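Local coordinates for protein 3-polyprenyl-4-hydroxybenzoate decarboxylase and related decarboxylases (Pelotomaculum thermopropionicum, PDB 6H6X) that binds prenylated FMN with manganese and potassium as the UbiD-family enzyme HmfF, and probably catalyses reversible decarboxylation of furan-2,5-dicarboxylic acid to 2-furoic acid, at residues Ile338-His342 / Glu343-Lys347; Asn355-Ser358 / Glu359-His362. The protein carries 8 engineered substitutions. All blocks are in the same frame, centred on the assembly; numbering follows the deposited sequence.

Contact 1: Ile338-His342 / Glu343-Lys347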
ATOM      1  N   ILE B 338     -20.232   0.561  -1.833  1.00 43.18           N
ATOM      2  CA  ILE B 338     -21.692   0.597  -1.824  1.00 43.22           C
ATOM      3  C   ILE B 338     -22.252  -0.255  -0.699  1.00 42.18           C
ATOM      4  O   ILE B 338     -21.620  -1.188  -0.242  1.00 40.60           O
ATOM      5  CB  ILE B 338     -22.278   0.112  -3.145  1.00 45.40           C
ATOM      6  CG1 ILE B 338     -21.883  -1.331  -3.479  1.00 46.34           C
ATOM      7  CG2 ILE B 338     -21.922   1.061  -4.282  1.00 46.19           C
ATOM      8  CD1 ILE B 338     -22.539  -1.768  -4.786  1.00 44.47           C
ATOM      9  N   GLU B 339     -23.427   0.105  -0.211  1.00 47.68           N
ATOM     10  CA  GLU B 339     -24.175  -0.747   0.723  1.00 51.03           C
ATOM     11  C   GLU B 339     -25.112  -1.476  -0.191  1.00 51.33           C
ATOM     12  O   GLU B 339     -26.175  -0.975  -0.524  1.00 61.14           O
ATOM     13  CB  GLU B 339     -24.904   0.076   1.791  1.00 58.11           C
ATOM     14  CG  GLU B 339     -25.689  -0.751   2.808  1.00 73.09           C
ATOM     15  CD  GLU B 339     -26.488   0.147   3.784  1.00 77.77           C
ATOM     16  OE1 GLU B 339     -27.404   0.846   3.299  1.00 75.07           O
ATOM     17  OE2 GLU B 339     -26.213   0.188   5.021  1.00 79.29           O
ATOM     18  N   LYS B 340     -24.701  -2.645  -0.652  1.00 47.35           N
ATOM     19  CA  LYS B 340     -25.418  -3.287  -1.757  1.00 52.34           C
ATOM     20  C   LYS B 340     -26.776  -3.883  -1.291  1.00 56.22           C
ATOM     21  O   LYS B 340     -26.801  -4.572  -0.285  1.00 57.62           O
ATOM     22  CB  LYS B 340     -24.540  -4.354  -2.423  1.00 49.58           C
ATOM     23  CG  LYS B 340     -25.246  -5.097  -3.541  1.00 50.41           C
ATOM     24  CD  LYS B 340     -24.300  -5.796  -4.501  1.00 56.82           C
ATOM     25  CE  LYS B 340     -23.566  -6.928  -3.829  1.00 52.10           C
ATOM     26  NZ  LYS B 340     -23.275  -7.990  -4.817  1.00 48.83           N
ATOM     27  N   LYS B 341     -27.861  -3.610  -2.031  1.00 60.25           N
ATOM     28  CA  LYS B 341     -29.216  -4.194  -1.793  1.00 68.54           C
ATOM     29  C   LYS B 341     -29.599  -5.183  -2.894  1.00 68.73           C
ATOM     30  O   LYS B 341     -30.192  -6.200  -2.593  1.00 80.74           O
ATOM     31  CB  LYS B 341     -30.333  -3.147  -1.773  1.00 68.05           C
ATOM     32  CG  LYS B 341     -30.086  -1.880  -0.974  1.00 72.93           C
ATOM     33  CD  LYS B 341     -30.424  -1.989   0.483  1.00 77.94           C
ATOM     34  CE  LYS B 341     -30.921  -0.630   0.994  1.00 87.96           C
ATOM     35  NZ  LYS B 341     -31.117  -0.615   2.469  1.00 91.03           N
ATOM     36  N   HIS B 342     -29.308  -4.868  -4.156  1.00 67.09           N
ATOM     37  CA  HIS B 342     -29.678  -5.726  -5.291  1.00 74.27           C
ATOM     38  C   HIS B 342     -28.440  -6.058  -6.089  1.00 71.87           C
ATOM     39  O   HIS B 342     -27.571  -5.208  -6.251  1.00 69.46           O
ATOM     40  CB  HIS B 342     -30.730  -5.039  -6.178  1.00 73.79           C
ATOM     41  CG  HIS B 342     -31.919  -4.518  -5.405  1.00 94.98           C
ATOM     42  ND1 HIS B 342     -32.053  -3.193  -5.027  1.00 97.12           N
ATOM     43  CD2 HIS B 342     -33.015  -5.154  -4.919  1.00 92.22           C
ATOM     44  CE1 HIS B 342     -33.182  -3.037  -4.356  1.00 92.24           C
ATOM     45  NE2 HIS B 342     -33.785  -4.209  -4.279  1.00 96.23           N
ATOM     46  N   GLU B 343     -28.347  -7.278  -6.607  1.00 72.84           N
ATOM     47  CA  GLU B 343     -27.255  -7.589  -7.520  1.00 79.05           C
ATOM     48  C   GLU B 343     -27.516  -6.656  -8.688  1.00 76.77           C
ATOM     49  O   GLU B 343     -28.670  -6.242  -8.906  1.00 83.95           O
ATOM     50  CB  GLU B 343     -27.230  -9.054  -7.961  1.00 85.62           C
ATOM     51  CG  GLU B 343     -25.819  -9.542  -8.329  1.00 93.00           C
ATOM     52  CD  GLU B 343     -24.999 -10.124  -7.148  1.00 95.95           C
ATOM     53  OE1 GLU B 343     -24.047 -10.891  -7.433  1.00 90.30           O
ATOM     54  OE2 GLU B 343     -25.258  -9.830  -5.945  1.00 77.48           O
ATOM     55  N   GLY B 344     -26.459  -6.275  -9.399  1.00 66.22           N
ATOM     56  CA  GLY B 344     -26.588  -5.269 -10.464  1.00 56.62           C
ATOM     57  C   GLY B 344     -26.102  -3.856 -10.083  1.00 49.00           C
ATOM     58  O   GLY B 344     -25.825  -3.034 -10.972  1.00 43.95           O
ATOM     59  N   GLU B 345     -26.020  -3.567  -8.788  1.00 46.13           N
ATOM     60  CA  GLU B 345     -25.519  -2.287  -8.328  1.00 53.30           C
ATOM     61  C   GLU B 345     -24.038  -2.035  -8.674  1.00 49.30           C
ATOM     62  O   GLU B 345     -23.691  -0.920  -8.987  1.00 44.48           O
ATOM     63  CB  GLU B 345     -25.781  -2.105  -6.842  1.00 54.28           C
ATOM     64  CG  GLU B 345     -27.255  -1.863  -6.554  1.00 59.45           C
ATOM     65  CD  GLU B 345     -27.571  -1.686  -5.072  1.00 71.33           C
ATOM     66  OE1 GLU B 345     -26.673  -1.381  -4.268  1.00 72.35           O
ATOM     67  OE2 GLU B 345     -28.749  -1.870  -4.694  1.00 87.96           O
ATOM     68  N   ALA B 346     -23.214  -3.085  -8.689  1.00 48.88           N
ATOM     69  CA  ALA B 346     -21.808  -2.946  -8.992  1.00 45.27           C
ATOM     70  C   ALA B 346     -21.628  -2.433 -10.404  1.00 42.74           C
ATOM     71  O   ALA B 346     -20.944  -1.413 -10.585  1.00 42.91           O
ATOM     72  CB  ALA B 346     -21.065  -4.257  -8.776  1.00 45.41           C
ATOM     73  N   LYS B 347     -22.274  -3.079 -11.369  1.00 35.83           N
ATOM     74  CA  LYS B 347     -22.243  -2.640 -12.779  1.00 43.69           C
ATOM     75  C   LYS B 347     -22.708  -1.220 -12.985  1.00 46.26           C
ATOM     76  O   LYS B 347     -22.084  -0.466 -13.744  1.00 46.75           O
ATOM     77  CB  LYS B 347     -23.037  -3.581 -13.722  1.00 47.98           C
TER

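Contact 2: Asn355-Ser358 / Glu359-His362. Engineered in segment 355-358: N355 (natural residue Thr).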
ATOM      1  N   ASN B 355     -18.703   7.521 -16.849  1.00 54.12           N
ATOM      2  CA  ASN B 355     -19.279   8.774 -17.329  1.00 55.09           C
ATOM      3  C   ASN B 355     -18.823   9.986 -16.478  1.00 54.14           C
ATOM      4  O   ASN B 355     -18.848  11.085 -16.970  1.00 52.82           O
ATOM      5  CB  ASN B 355     -20.800   8.670 -17.400  1.00 67.55           C
ATOM      6  CG  ASN B 355     -21.272   7.441 -18.180  1.00 69.12           C
ATOM      7  OD1 ASN B 355     -20.644   7.005 -19.160  1.00 74.22           O
ATOM      8  ND2 ASN B 355     -22.374   6.860 -17.716  1.00 66.73           N
ATOM      9  N   SER B 356     -18.374   9.804 -15.231  1.00 53.28           N
ATOM     10  CA  SER B 356     -17.827  10.930 -14.432  1.00 60.94           C
ATOM     11  C   SER B 356     -16.759  11.755 -15.192  1.00 59.44           C
ATOM     12  O   SER B 356     -16.790  12.976 -15.151  1.00 57.89           O
ATOM     13  CB  SER B 356     -17.287  10.491 -13.034  1.00 63.28           C
ATOM     14  OG  SER B 356     -16.001   9.806 -13.058  1.00 56.78           O
ATOM     15  N   SER B 357     -15.844  11.067 -15.865  1.00 59.11           N
ATOM     16  CA  SER B 357     -14.825  11.714 -16.708  1.00 61.14           C
ATOM     17  C   SER B 357     -14.257  10.679 -17.619  1.00 52.15           C
ATOM     18  O   SER B 357     -14.104   9.530 -17.242  1.00 58.86           O
ATOM     19  CB  SER B 357     -13.648  12.287 -15.894  1.00 60.36           C
ATOM     20  OG  SER B 357     -12.964  11.254 -15.225  1.00 69.98           O
ATOM     21  N   SER B 358     -13.891  11.093 -18.803  1.00 55.21           N
ATOM     22  CA  SER B 358     -13.190  10.219 -19.733  1.00 60.78           C
ATOM     23  C   SER B 358     -11.836   9.685 -19.190  1.00 57.44           C
ATOM     24  O   SER B 358     -11.359   8.663 -19.674  1.00 55.10           O
ATOM     25  CB  SER B 358     -13.038  10.934 -21.091  1.00 61.08           C
ATOM     26  OG  SER B 358     -12.242  12.113 -20.943  1.00 67.49           O
ATOM     27  N   GLU B 359     -11.264  10.321 -18.160  1.00 55.08           N
ATOM     28  CA  GLU B 359      -9.991   9.881 -17.551  1.00 50.67           C
ATOM     29  C   GLU B 359     -10.021   8.559 -16.748  1.00 45.71           C
ATOM     30  O   GLU B 359      -9.005   7.863 -16.721  1.00 42.96           O
ATOM     31  CB  GLU B 359      -9.456  10.977 -16.640  1.00 57.33           C
ATOM     32  CG  GLU B 359      -9.115  12.269 -17.388  1.00 70.18           C
ATOM     33  CD  GLU B 359      -9.102  13.501 -16.485  1.00 83.77           C
ATOM     34  OE1 GLU B 359      -9.907  13.658 -15.484  1.00 76.08           O
ATOM     35  OE2 GLU B 359      -8.216  14.335 -16.778  1.00 89.62           O
ATOM     36  N   VAL B 360     -11.158   8.232 -16.098  1.00 38.10           N
ATOM     37  CA  VAL B 360     -11.221   7.084 -15.245  1.00 39.07           C
ATOM     38  C   VAL B 360     -11.082   5.845 -16.125  1.00 34.29           C
ATOM     39  O   VAL B 360     -11.809   5.670 -17.091  1.00 33.45           O
ATOM     40  CB  VAL B 360     -12.529   6.949 -14.438  1.00 42.70           C
ATOM     41  CG1 VAL B 360     -12.506   5.633 -13.669  1.00 45.22           C
ATOM     42  CG2 VAL B 360     -12.704   8.147 -13.502  1.00 47.70           C
ATOM     43  N   LYS B 361     -10.203   4.959 -15.693  1.00 30.32           N
ATOM     44  CA  LYS B 361      -9.681   3.902 -16.508  1.00 36.52           C
ATOM     45  C   LYS B 361      -9.959   2.514 -15.869  1.00 33.44           C
ATOM     46  O   LYS B 361     -10.021   1.502 -16.543  1.00 34.79           O
ATOM     47  CB  LYS B 361      -8.147   4.150 -16.542  1.00 38.20           C
ATOM     48  CG  LYS B 361      -7.544   3.772 -17.822  1.00 46.25           C
ATOM     49  CD  LYS B 361      -6.052   3.995 -17.840  1.00 42.00           C
ATOM     50  CE  LYS B 361      -5.413   2.665 -18.181  1.00 42.06           C
ATOM     51  NZ  LYS B 361      -3.982   2.805 -18.555  1.00 51.56           N
ATOM     52  N   HIS B 362      -9.978   2.468 -14.553  1.00 31.75           N
ATOM     53  CA  HIS B 362      -9.990   1.261 -13.758  1.00 30.73           C
ATOM     54  C   HIS B 362     -10.876   1.580 -12.512  1.00 34.42           C
ATOM     55  O   HIS B 362     -10.636   2.608 -11.796  1.00 30.67           O
ATOM     56  CB  HIS B 362      -8.570   1.004 -13.361  1.00 34.00           C
ATOM     57  CG  HIS B 362      -8.343  -0.227 -12.530  1.00 38.38           C
ATOM     58  ND1 HIS B 362      -8.558  -0.271 -11.163  1.00 50.21           N
ATOM     59  CD2 HIS B 362      -7.761  -1.404 -12.841  1.00 47.06           C
ATOM     60  CE1 HIS B 362      -8.164  -1.433 -10.676  1.00 48.36           C
ATOM     61  NE2 HIS B 362      -7.689  -2.151 -11.676  1.00 56.96           N
TER
HETATM   62  O   HOH W   1     -13.956   7.038 -18.043  1.00 49.29           O

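Contact 1: Ile338-His342 / Glu343-Lys347
The loop that carries the chain from strand 333-338 into helix 345-356 is closed by E345, the first helical residue, whose carboxylate reaches back to the backbone of K341 and H342. H342-E345 form a type II beta turn, with a weak closing bond from E345 N to H342 O (3.4 Å). G344, at the N-cap, has a phi of 102°, a backbone angle at which a CB would collide with the carbonyl oxygen of E343, so the position suits glycine. E345 CG lies anti to the carbonyl carbon and beside the backbone N (chi1 -72°), and the extended chain beyond it passes H342 O, with CG 3.4 Å from that oxygen. H342 N donates to E345 OE2 at 3.1 Å, meeting it from well above the carboxylate plane. K341 N adds two weak bonds, 3.3 Å to E345 OE2 and 3.4 Å to E345 OE1; E345 OE1 also bonds to the hydroxyl of T318. I338 CD1 packs on E345 CB, 3.9 Å away. A second link, between side chains, comes from K340, whose NZ forms a 2.9 Å salt bridge with E343 OE2, again from above the carboxylate plane. K340 NZ also bonds to T420 OG1 and I421 O, beside the calcium site that T420 helps to form. With an alanine here instead of E345, the K341 and H342 amides and the T318 hydroxyl would probably lose this acceptor and the loop be freer to shift. The buried carboxylate thus appears to be compensated largely by N-H and O-H dipoles, perhaps helped by the helix N-terminus, whereas K340 and E343 pair as formal charges.

Contact 2: Asn355-Ser358 / Glu359-His362
V360 turns one methyl back onto two serines, S356 and S357, at the point where helix 345-356 gives way to the loop before strand 362-367. Its CG1 stands anti to the backbone N (chi1 175°), which leaves CG2 beside that nitrogen and facing the end of the helix. There CG2 lies 3.7 Å from S356 OG and 3.6 Å from S357 OG, van der Waals contacts made by the two hydroxyl oxygens. Both serines, like S358, hold OG between the backbone N and the carbonyl carbon. In S356 this conformation also lets OG bond to A353 O, one turn back along the helix.

S357 has an extended backbone, which takes the chain off the helix and into a type I beta turn, S357-V360. The turn is closed by a weak bond from V360 N to S357 O (3.4 Å, 156° at the hydrogen). A water lies 2.6 Å from S357 O and 2.7 Å from V360 O, bridging these two carbonyls across the turn. E359 carries its carboxylate alongside the S357 side chain. Its OE1 stops 3.9 Å from S357 OG, too far for a hydrogen bond, while OE2 makes a salt bridge with R331. The E359 side chain lies about 7 Å from the bound prenylated FMN at the nearest atoms.

Helix 294-315 covers one flank, with L308 and T311 touching S356 and R304 touching E359. Beyond the turn, K361 NZ bonds to A383 O and C386 O of the second subunit, and H362 enters its strand between neighbours 333-338 and 414-418, its ring stacked on that of H333.

Contacts 1 and 2 mark the two ends of helix 345-356, the helical limb of a beta-alpha-beta crossover whose parallel strands, 333-338 and 362-367, lie side by side in the sheet. Their centres are 20 Å apart, and the nearest atoms, about 8 Å apart, do not touch. Contact 1, at the entry and farther from the chain's centre, is partly buried and depends on carboxylates: one receives backbone amides, the other a lysine. Contact 2, at the exit, is a surface turn of small hydroxyls, a valine methyl and a bridging water, with its acidic residue paired beyond the turn. Calcium lies near the former, the flavin and the partner subunit near the latter.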